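Local coordinates for protein esterase D (PDB 3E1G) that probably hydrolyses carboxylic esters, as a serine hydrolase of the alpha/beta-hydrolase fold, at residues Leu27-Thr32 / Pro55-His60. Numbering follows the deposited sequence.
Sequences LLHAYT and PLFSGH. With DEP (diethyl phosphonate), chain B.
H29 bridges the two loops through its ring. Its NE2 accepts the backbone N-H of F57 over 3.1 Å in a nearly straight bond (173°), although the donor sits tilted out of the imidazole plane. Its other nitrogen, ND1, donates to A30 O at 2.9 Å, almost exactly in the ring plane, so both nitrogens are used and the ring's rotation is fixed. With chi1 at 66°, CG stands between the backbone N and the carbonyl carbon, which swings the ring across to the 55-60 loop.

F57 lays its CD2 edge over one face of this imidazole, 3.4 Å from H29 CE1. The H29 ring in turn points its CE1 edge at the face of H60, planes at 67°, completing an aromatic cluster. Replacing H29 by an alanine would probably leave the F57 N-H without its acceptor and the A30 carbonyl without its ND1 donor, and open a gap between the F57 and H60 rings.

H60 is used in a similar way but less ideally: its NE2 takes a bent bond from T32 N at 3.0 Å, near the ring plane, while ND1 donates to S58 O within the type II turn F57-H60, from well above the carbonyl plane. W77 packs against both F57 and H60 from outside the loops. At the strand end, L28 CD2 rests on P55 CG at 3.7 Å, and a water donates to both L27 O and P55 O.

By holding A30 O, H29 probably helps to orient the A30-Y31 peptide, whose Y31 N donates to O3 of the diethyl phosphonate at 2.6 Å; L102 N gives the same ligand a second bond. Two such N-H groups, one from the loop after strand 23-28 and one beside the predicted nucleophile S101, are consistent with the oxyanion hole of an alpha/beta-hydrolase.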
# COMPACT_ATOMS: atom_id res chain seq x y z
N LEU A 27 5.47 -5.60 -2.57
CA LEU A 27 4.13 -5.34 -1.99
C LEU A 27 4.27 -4.46 -0.76
O LEU A 27 5.15 -4.69 0.05
CB LEU A 27 3.41 -6.66 -1.62
CG LEU A 27 3.10 -7.65 -2.77
CD1 LEU A 27 2.52 -9.02 -2.18
CD2 LEU A 27 2.14 -7.05 -3.77
N LEU A 28 3.66 -3.29 -0.85
CA LEU A 28 3.85 -2.23 0.17
C LEU A 28 2.60 -2.09 0.97
O LEU A 28 1.55 -1.85 0.42
CB LEU A 28 4.23 -0.87 -0.49
CG LEU A 28 5.51 -0.83 -1.41
CD1 LEU A 28 5.69 0.55 -2.04
CD2 LEU A 28 6.84 -1.26 -0.63
N HIS A 29 2.74 -2.14 2.28
CA HIS A 29 1.62 -2.33 3.16
C HIS A 29 0.98 -0.96 3.59
O HIS A 29 1.34 0.08 3.08
CB HIS A 29 2.06 -3.16 4.40
CG HIS A 29 3.04 -2.46 5.30
ND1 HIS A 29 2.65 -1.47 6.19
CD2 HIS A 29 4.32 -2.78 5.63
CE1 HIS A 29 3.63 -1.25 7.05
NE2 HIS A 29 4.68 -1.98 6.70
N ALA A 30 -0.10 -1.05 4.36
CA ALA A 30 -0.94 0.13 4.70
C ALA A 30 -0.45 0.82 5.95
O ALA A 30 0.41 0.29 6.70
CB ALA A 30 -2.42 -0.29 4.87
N TYR A 31 -0.93 2.06 6.14
CA TYR A 31 -0.69 2.84 7.33
C TYR A 31 -1.40 2.18 8.56
O TYR A 31 -2.54 1.80 8.49
CB TYR A 31 -1.21 4.28 7.10
CG TYR A 31 -1.00 5.24 8.24
CD1 TYR A 31 0.27 5.68 8.60
CD2 TYR A 31 -2.13 5.81 8.92
CE1 TYR A 31 0.43 6.64 9.67
CE2 TYR A 31 -1.98 6.86 9.83
CZ TYR A 31 -0.71 7.27 10.20
OH TYR A 31 -0.62 8.21 11.20
N THR A 32 -0.67 2.08 9.67
CA THR A 32 -1.03 1.22 10.81
C THR A 32 -1.08 -0.30 10.48
O THR A 32 -1.26 -1.10 11.37
CB THR A 32 -2.34 1.61 11.49
OG1 THR A 32 -3.43 0.95 10.86
CG2 THR A 32 -2.56 3.06 11.50
N PRO A 55 8.44 -5.38 2.51
CA PRO A 55 9.19 -4.72 3.55
C PRO A 55 8.28 -4.25 4.67
O PRO A 55 7.05 -4.19 4.49
CB PRO A 55 9.83 -3.52 2.81
CG PRO A 55 8.92 -3.22 1.69
CD PRO A 55 8.28 -4.54 1.31
N LEU A 56 8.90 -3.89 5.81
CA LEU A 56 8.22 -3.27 6.94
C LEU A 56 8.55 -1.80 7.02
O LEU A 56 9.71 -1.44 7.03
CB LEU A 56 8.68 -3.96 8.26
CG LEU A 56 8.23 -3.34 9.57
CD1 LEU A 56 6.72 -3.45 9.73
CD2 LEU A 56 8.97 -4.01 10.78
N PHE A 57 7.53 -0.95 7.06
CA PHE A 57 7.76 0.54 7.15
C PHE A 57 8.14 0.93 8.60
O PHE A 57 7.68 0.31 9.54
CB PHE A 57 6.51 1.31 6.74
CG PHE A 57 6.22 1.26 5.26
CD1 PHE A 57 7.21 1.49 4.33
CD2 PHE A 57 4.95 0.96 4.81
CE1 PHE A 57 6.94 1.43 3.00
CE2 PHE A 57 4.64 1.08 3.46
CZ PHE A 57 5.63 1.29 2.57
N SER A 58 9.04 1.90 8.75
CA SER A 58 9.49 2.31 10.09
C SER A 58 8.31 2.73 10.91
O SER A 58 7.40 3.39 10.40
CB SER A 58 10.52 3.50 10.01
OG SER A 58 11.77 3.10 9.41
N GLY A 59 8.35 2.41 12.21
CA GLY A 59 7.31 2.79 13.15
C GLY A 59 6.22 1.73 13.26
O GLY A 59 5.39 1.76 14.19
N HIS A 60 6.16 0.86 12.26
CA HIS A 60 5.07 -0.11 12.14
C HIS A 60 5.46 -1.45 12.75
O HIS A 60 6.65 -1.71 12.98
CB HIS A 60 4.68 -0.29 10.68
CG HIS A 60 3.89 0.84 10.14
ND1 HIS A 60 4.46 2.06 9.82
CD2 HIS A 60 2.56 1.01 10.02
CE1 HIS A 60 3.51 2.90 9.45
NE2 HIS A 60 2.35 2.27 9.51
C1 DEP B . -3.84 6.16 3.18
C2 DEP B . -3.13 7.42 3.67
C3 DEP B . -5.35 2.42 6.19
C4 DEP B . -5.43 3.05 7.57
O1 DEP B . -4.20 5.34 4.32
O2 DEP B . -5.44 3.46 5.20
O3 DEP B . -2.83 3.14 4.73
P DEP B . -4.20 3.77 4.23
O HOH W 1 5.05 -3.75 2.68